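Local coordinates for protein endopolygalacturonase (Chondrostereum purpureum, PDB 1K5C) that probably hydrolyses the alpha-1,4 bonds of polygalacturonan chains at internal positions, as a family 28 glycoside hydrolase, at residues R220-V225 against S249-G255; A293-T297 against L312-G316. All coordinates share one frame; numbering follows the deposited sequence. Where two conformers were deposited one is given.

Contact 1: R220-V225 against S249-G255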
ATOM      1  N   ARG A 220       8.593 -13.175  -4.386  1.00 12.69           N
ATOM      2  CA  ARG A 220       8.475 -13.884  -3.104  1.00 12.50           C
ATOM      3  C   ARG A 220       7.273 -13.363  -2.277  1.00 11.86           C
ATOM      4  O   ARG A 220       7.423 -12.908  -1.155  1.00 12.54           O
ATOM      5  CB  ARG A 220       9.804 -13.794  -2.354  1.00 13.85           C
ATOM      6  CG  ARG A 220       9.969 -14.862  -1.288  1.00 16.75           C
ATOM      7  CD  ARG A 220      11.303 -14.750  -0.552  1.00 20.46           C
ATOM      8  NE  ARG A 220      11.380 -13.537   0.202  1.00 17.74           N
ATOM      9  CZ  ARG A 220      10.865 -13.369   1.440  1.00 16.49           C
ATOM     10  NH1 ARG A 220      10.236 -14.338   2.130  1.00 20.37           N
ATOM     11  NH2 ARG A 220      10.984 -12.215   2.002  1.00 16.89           N
ATOM     12  N   SER A 221       6.107 -13.461  -2.904  1.00 12.04           N
ATOM     13  CA  SER A 221       4.868 -12.886  -2.336  1.00 12.07           C
ATOM     14  C   SER A 221       3.765 -13.880  -2.430  1.00 11.85           C
ATOM     15  O   SER A 221       3.771 -14.821  -3.231  1.00 12.75           O
ATOM     16  CB  SER A 221       4.500 -11.569  -3.053  1.00 12.39           C
ATOM     17  OG  SER A 221       5.499 -10.552  -2.811  1.00 12.51           O
ATOM     18  N   MET A 222       2.680 -13.637  -1.648  1.00 11.87           N
ATOM     19  CA  MET A 222       1.568 -14.580  -1.618  1.00 11.89           C
ATOM     20  C   MET A 222       0.652 -14.408  -2.834  1.00 11.64           C
ATOM     21  O   MET A 222       0.014 -15.390  -3.270  1.00 12.24           O
ATOM     22  CB  MET A 222       0.787 -14.394  -0.324  1.00 13.30           C
ATOM     23  CG  MET A 222      -0.325 -15.335  -0.049  1.00 18.10           C
ATOM     24  SD  MET A 222      -0.905 -15.202   1.655  1.00 23.26           S
ATOM     25  CE  MET A 222       0.643 -15.196   2.396  1.00 20.08           C
ATOM     26  N   TYR A 223       0.568 -13.169  -3.338  1.00 11.49           N
ATOM     27  CA  TYR A 223      -0.247 -12.866  -4.508  1.00 11.41           C
ATOM     28  C   TYR A 223       0.565 -11.914  -5.370  1.00 10.92           C
ATOM     29  O   TYR A 223       1.430 -11.203  -4.862  1.00 11.58           O
ATOM     30  CB  TYR A 223      -1.575 -12.132  -4.159  1.00 12.04           C
ATOM     31  CG  TYR A 223      -2.350 -12.772  -3.016  1.00 12.26           C
ATOM     32  CD1 TYR A 223      -3.388 -13.646  -3.213  1.00 16.24           C
ATOM     33  CD2 TYR A 223      -2.052 -12.459  -1.705  1.00 13.49           C
ATOM     34  CE1 TYR A 223      -4.080 -14.205  -2.110  1.00 16.61           C
ATOM     35  CE2 TYR A 223      -2.698 -13.000  -0.618  1.00 14.92           C
ATOM     36  CZ  TYR A 223      -3.717 -13.890  -0.847  1.00 16.08           C
ATOM     37  OH  TYR A 223      -4.422 -14.413   0.219  1.00 21.15           O
ATOM     38  N   GLY A 224       0.263 -11.908  -6.671  1.00 11.33           N
ATOM     39  CA  GLY A 224       0.867 -10.921  -7.542  1.00 11.14           C
ATOM     40  C   GLY A 224       0.085  -9.580  -7.502  1.00 10.46           C
ATOM     41  O   GLY A 224       0.571  -8.585  -6.977  1.00 11.12           O
ATOM     42  N   VAL A 225      -1.118  -9.627  -8.083  1.00 10.98           N
ATOM     43  CA  VAL A 225      -2.039  -8.503  -7.985  1.00 11.45           C
ATOM     44  C   VAL A 225      -3.374  -9.025  -7.472  1.00 10.91           C
ATOM     45  O   VAL A 225      -3.820 -10.140  -7.811  1.00 11.71           O
ATOM     46  CB  VAL A 225      -2.157  -7.644  -9.279  1.00 12.47           C
ATOM     47  CG1 VAL A 225      -0.783  -7.101  -9.715  1.00 12.84           C
ATOM     48  CG2 VAL A 225      -2.755  -8.491 -10.367  1.00 14.32           C
ATOM     49  N   SER A 249       7.088 -12.693  -9.835  1.00 11.78           N
ATOM     50  CA  SER A 249       7.552 -14.077  -9.766  1.00 12.17           C
ATOM     51  C   SER A 249       7.540 -14.538  -8.305  1.00 12.21           C
ATOM     52  O   SER A 249       7.427 -13.751  -7.357  1.00 12.58           O
ATOM     53  CB  SER A 249       8.930 -14.214 -10.407  1.00 14.44           C
ATOM     54  OG  SER A 249       9.886 -13.413  -9.746  1.00 15.34           O
ATOM     55  N   GLY A 250       7.677 -15.844  -8.120  1.00 12.36           N
ATOM     56  CA  GLY A 250       7.782 -16.392  -6.781  1.00 13.11           C
ATOM     57  C   GLY A 250       6.459 -16.272  -6.021  1.00 12.35           C
ATOM     58  O   GLY A 250       6.497 -16.002  -4.819  1.00 13.45           O
ATOM     59  N   ILE A 251       5.328 -16.459  -6.692  1.00 12.28           N
ATOM     60  CA  ILE A 251       4.010 -16.236  -6.073  1.00 12.00           C
ATOM     61  C   ILE A 251       3.461 -17.541  -5.530  1.00 12.17           C
ATOM     62  O   ILE A 251       3.340 -18.567  -6.215  1.00 13.31           O
ATOM     63  CB  ILE A 251       3.058 -15.629  -7.103  1.00 12.24           C
ATOM     64  CG1 ILE A 251       3.573 -14.292  -7.648  1.00 12.47           C
ATOM     65  CG2 ILE A 251       1.677 -15.498  -6.467  1.00 13.24           C
ATOM     66  CD1 ILE A 251       3.974 -13.275  -6.551  1.00 12.40           C
ATOM     67  N   ALA A 252       3.055 -17.491  -4.235  1.00 12.43           N
ATOM     68  CA  ALA A 252       2.673 -18.711  -3.536  1.00 13.32           C
ATOM     69  C   ALA A 252       1.231 -19.109  -3.702  1.00 13.04           C
ATOM     70  O   ALA A 252       0.930 -20.337  -3.706  1.00 14.44           O
ATOM     71  CB  ALA A 252       2.974 -18.588  -2.029  1.00 14.99           C
ATOM     72  N   LYS A 253       0.295 -18.185  -3.813  1.00 12.68           N
ATOM     73  CA  LYS A 253      -1.121 -18.509  -3.749  1.00 13.11           C
ATOM     74  C   LYS A 253      -1.847 -18.175  -5.046  1.00 12.31           C
ATOM     75  O   LYS A 253      -2.416 -19.111  -5.680  1.00 12.96           O
ATOM     76  CB  LYS A 253      -1.876 -17.886  -2.558  1.00 14.18           C
ATOM     77  CG  LYS A 253      -3.110 -18.720  -2.249  0.54 13.67           C
ATOM     78  CD  LYS A 253      -3.865 -18.201  -1.020  0.54 15.49           C
ATOM     79  CE  LYS A 253      -5.077 -19.106  -0.739  0.54 17.62           C
ATOM     80  NZ  LYS A 253      -5.805 -18.681   0.466  0.54 18.79           N
ATOM     81  N   TYR A 254      -1.918 -16.905  -5.469  1.00 11.90           N
ATOM     82  CA  TYR A 254      -2.561 -16.544  -6.728  1.00 11.69           C
ATOM     83  C   TYR A 254      -1.734 -15.518  -7.485  1.00 11.58           C
ATOM     84  O   TYR A 254      -1.383 -14.470  -6.928  1.00 11.72           O
ATOM     85  CB  TYR A 254      -3.935 -15.895  -6.546  1.00 12.93           C
ATOM     86  CG  TYR A 254      -5.031 -16.790  -6.023  1.00 12.41           C
ATOM     87  CD1 TYR A 254      -5.859 -17.457  -6.950  1.00 13.05           C
ATOM     88  CD2 TYR A 254      -5.294 -16.939  -4.687  1.00 13.97           C
ATOM     89  CE1 TYR A 254      -6.896 -18.293  -6.504  1.00 15.13           C
ATOM     90  CE2 TYR A 254      -6.367 -17.758  -4.236  1.00 15.49           C
ATOM     91  CZ  TYR A 254      -7.135 -18.403  -5.191  1.00 15.28           C
ATOM     92  OH  TYR A 254      -8.187 -19.220  -4.746  1.00 19.44           O
ATOM     93  N   GLY A 255      -1.473 -15.766  -8.787  1.00 11.35           N
ATOM     94  CA  GLY A 255      -0.877 -14.710  -9.583  1.00 11.70           C
ATOM     95  C   GLY A 255      -1.744 -13.474  -9.658  1.00 11.04           C
ATOM     96  O   GLY A 255      -1.273 -12.350  -9.405  1.00 11.02           O
TER
HETATM   97  O   HOH W   1      -6.589 -15.710   0.733  1.00 42.25           O

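Contact 2: A293-T297 against L312-G316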
ATOM      1  N   ALA A 293       0.582 -22.995  -6.570  1.00 14.65           N
ATOM      2  CA  ALA A 293      -0.211 -21.784  -6.703  1.00 14.31           C
ATOM      3  C   ALA A 293      -1.218 -21.906  -7.842  1.00 13.65           C
ATOM      4  O   ALA A 293      -1.113 -22.786  -8.712  1.00 14.88           O
ATOM      5  CB  ALA A 293       0.717 -20.611  -6.974  1.00 14.38           C
ATOM      6  N   THR A 294      -2.180 -20.989  -7.827  1.00 13.28           N
ATOM      7  CA  THR A 294      -3.142 -20.787  -8.912  1.00 13.20           C
ATOM      8  C   THR A 294      -2.720 -19.596  -9.760  1.00 12.34           C
ATOM      9  O   THR A 294      -2.267 -18.576  -9.226  1.00 13.29           O
ATOM     10  CB  THR A 294      -4.536 -20.564  -8.320  1.00 13.54           C
ATOM     11  OG1 THR A 294      -4.930 -21.751  -7.605  1.00 15.36           O
ATOM     12  CG2 THR A 294      -5.571 -20.266  -9.378  1.00 15.13           C
ATOM     13  N   ARG A 295      -2.853 -19.704 -11.080  1.00 12.52           N
ATOM     14  CA  ARG A 295      -2.492 -18.591 -11.980  1.00 12.19           C
ATOM     15  C   ARG A 295      -3.444 -17.399 -11.831  1.00 11.72           C
ATOM     16  O   ARG A 295      -3.034 -16.353 -11.321  1.00 11.93           O
ATOM     17  CB  ARG A 295      -2.397 -19.089 -13.431  1.00 12.35           C
ATOM     18  CG  ARG A 295      -1.174 -20.039 -13.618  1.00 12.97           C
ATOM     19  CD  ARG A 295      -0.957 -20.386 -15.064  1.00 13.98           C
ATOM     20  NE  ARG A 295      -1.983 -21.179 -15.748  1.00 14.22           N
ATOM     21  CZ  ARG A 295      -1.986 -22.526 -15.688  1.00 14.37           C
ATOM     22  NH1 ARG A 295      -1.129 -23.216 -14.947  1.00 15.16           N
ATOM     23  NH2 ARG A 295      -2.914 -23.204 -16.374  1.00 17.67           N
ATOM     24  N   VAL A 296      -4.685 -17.564 -12.277  1.00 12.31           N
ATOM     25  CA  VAL A 296      -5.668 -16.464 -12.249  1.00 12.51           C
ATOM     26  C   VAL A 296      -7.018 -16.983 -11.794  1.00 12.30           C
ATOM     27  O   VAL A 296      -7.547 -17.937 -12.370  1.00 13.00           O
ATOM     28  CB  VAL A 296      -5.812 -15.880 -13.667  1.00 12.80           C
ATOM     29  CG1 VAL A 296      -6.947 -14.845 -13.733  1.00 14.29           C
ATOM     30  CG2 VAL A 296      -4.509 -15.280 -14.173  1.00 13.93           C
ATOM     31  N   THR A 297      -7.613 -16.303 -10.819  1.00 12.25           N
ATOM     32  CA  THR A 297      -9.026 -16.504 -10.495  1.00 12.56           C
ATOM     33  C   THR A 297      -9.716 -15.128 -10.494  1.00 11.62           C
ATOM     34  O   THR A 297      -9.203 -14.177  -9.884  1.00 12.03           O
ATOM     35  CB  THR A 297      -9.244 -17.241  -9.176  1.00 12.87           C
ATOM     36  OG1 THR A 297      -8.931 -18.642  -9.467  1.00 14.35           O
ATOM     37  CG2 THR A 297     -10.665 -17.160  -8.616  1.00 13.87           C
ATOM     38  N   LEU A 312      -1.224  -9.706 -20.487  1.00 12.36           N
ATOM     39  CA  LEU A 312      -0.942 -10.565 -19.326  1.00 12.37           C
ATOM     40  C   LEU A 312      -0.453 -11.934 -19.774  1.00 12.33           C
ATOM     41  O   LEU A 312      -1.115 -12.598 -20.601  1.00 13.20           O
ATOM     42  CB  LEU A 312      -2.246 -10.733 -18.519  1.00 12.91           C
ATOM     43  CG  LEU A 312      -2.169 -11.631 -17.307  1.00 13.22           C
ATOM     44  CD1 LEU A 312      -1.132 -11.074 -16.273  1.00 14.50           C
ATOM     45  CD2 LEU A 312      -3.547 -11.805 -16.648  1.00 15.45           C
ATOM     46  N   THR A 313       0.616 -12.394 -19.164  1.00 12.44           N
ATOM     47  CA  THR A 313       1.074 -13.802 -19.301  1.00 12.56           C
ATOM     48  C   THR A 313       1.299 -14.336 -17.883  1.00 13.14           C
ATOM     49  O   THR A 313       2.117 -13.742 -17.171  1.00 14.90           O
ATOM     50  CB  THR A 313       2.345 -13.929 -20.149  1.00 14.42           C
ATOM     51  OG1 THR A 313       2.101 -13.414 -21.452  1.00 15.96           O
ATOM     52  CG2 THR A 313       2.791 -15.389 -20.187  1.00 16.11           C
ATOM     53  N   VAL A 314       0.624 -15.398 -17.528  1.00 12.70           N
ATOM     54  CA  VAL A 314       0.832 -16.040 -16.228  1.00 12.92           C
ATOM     55  C   VAL A 314       1.207 -17.509 -16.489  1.00 12.67           C
ATOM     56  O   VAL A 314       0.483 -18.178 -17.249  1.00 13.94           O
ATOM     57  CB  VAL A 314      -0.411 -15.972 -15.321  1.00 12.66           C
ATOM     58  CG1 VAL A 314      -0.052 -16.477 -13.896  1.00 13.14           C
ATOM     59  CG2 VAL A 314      -0.995 -14.561 -15.242  1.00 13.38           C
ATOM     60  N   THR A 315       2.283 -17.964 -15.873  1.00 13.45           N
ATOM     61  CA  THR A 315       2.777 -19.328 -16.044  1.00 13.51           C
ATOM     62  C   THR A 315       3.082 -19.939 -14.656  1.00 13.44           C
ATOM     63  O   THR A 315       3.222 -19.238 -13.673  1.00 13.98           O
ATOM     64  CB  THR A 315       4.038 -19.361 -16.934  1.00 14.84           C
ATOM     65  OG1 THR A 315       5.057 -18.523 -16.337  1.00 16.16           O
ATOM     66  CG2 THR A 315       3.727 -18.883 -18.374  1.00 17.31           C
ATOM     67  N   GLY A 316       3.161 -21.279 -14.690  1.00 14.10           N
ATOM     68  CA  GLY A 316       3.402 -22.036 -13.465  1.00 14.18           C
ATOM     69  C   GLY A 316       2.081 -22.523 -12.830  1.00 13.51           C
ATOM     70  O   GLY A 316       0.974 -22.121 -13.230  1.00 13.74           O
TER

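Contact 1: R220-V225 against S249-G255
The rings of Tyr223 and Tyr254 run alongside each other in the same direction, each at the other's edge: Tyr223 CE1 comes within 3.9 Å of Tyr254 CD2, near both ring planes. At the phenol end, water 1 sits in the plane of the Tyr223 ring, 2.6 Å from Tyr223 OH, and accepts a hydrogen bond from Lys253 NZ, while the methylenes of that lysine run alongside and bring CD obliquely to the ring. The pairing illustrates a tendency of the right-handed parallel beta-helix, the fold of this family: equivalent positions on successive coils line up, and like side chains often stack there. Tyr223 CG stands beside its own backbone N and anti to the carbonyl carbon (chi1 -48°), and Tyr254 makes the same choice, which keeps the two rings in step. Arg226 adds a cation-pi contact to Tyr223. A leucine here would probably leave Arg226 without its aromatic partner, the water bridge to Lys253 without the phenol oxygen and Tyr254 without a ring beside its edge. On the other side of the chain Ile251 turns its CG2 branch to 3.8 Å from Tyr223 CA and its CD1 to 3.9 Å from Ser221 CB. The backbones turn a corner together here. Met222 O is gripped by two donors, Lys253 N at 2.9 Å and Tyr254 N at a longer 3.3 Å, and Met222 CG lies against Lys253 CB. The ammonium of Lys253 forms a salt bridge with Asp265. Gly224 suits the bend, since a beta carbon on it would collide with Gly255 O. That same oxygen receives a weak bond from Gly224 N and a straighter one from Val225 N, 3.0 Å long with an N-H...O angle of 159°.

Contact 2: A293-T297 against L312-G316
The side chain of Arg295 slants across that of Val314, the arginine passing over one branch of the valine on its way to Gly316. Val314 CG1 presses against the root of the arginine, 3.5 Å from Arg295 CB, and CG2, the other branch, meets Val296 CG2 at 3.7 Å. One forked side chain thus serves two neighbours whose side chains both start toward it. Beyond CG the arginine bends at chi3 (-66°), bringing NH1 back to Gly316, where NH1 donates to Gly316 O over 2.9 Å in an almost straight bond (170°). The oxygen lies practically in the guanidinium plane, at its edge, yet NH1 stands 44° above the plane of the carbonyl it approaches. Two carbons of the same side chain also lie close to that oxygen, Arg295 CG the nearer at 3.0 Å from Gly316 O. In the beta-helix this is a contact between faces of the coil: 294-299 and 306-315 belong to different sheets, no backbone hydrogen bond joins the two segments, and the CA atoms of Arg295 and Val314 remain 6.0 Å apart. Val296 and Val314 point into the space between the sheets, where Val296 also touches Val256 and Val314 touches Ile287, each on the preceding strand of its own sheet; Leu312 completes the apolar row with CD2 4.4 Å from Val296 CG2. The remaining guanidinium nitrogens serve the chain's end, NE bonding to Tyr334 O and NH2 pairing with the terminal carboxylate of Leu335. Gly316 has a backbone conformation at which a side chain would be jammed against the carbonyl oxygen of Thr315.

Contacts 1 and 2 follow one another along the chain and are stacked along the beta-helix, with centres 9 Å apart. Strand 254-259, entered at the end of contact 1, is the neighbour of strand 294-299 in contact 2. Thr294 joins them through two probable hydrogen bonds, its N 2.9 Å from Lys253 O and its O 3.0 Å from Gly255 N. Tyr254 also rests on Thr294 and Thr297. Only contact 1 borders the galacturonate-binding cleft: the side chains of Met222 and Tyr223 come about 3 Å from those of His195 and Arg226, respectively, whereas the side chain of Val296 in contact 2 stays about 11 Å from that of Arg226.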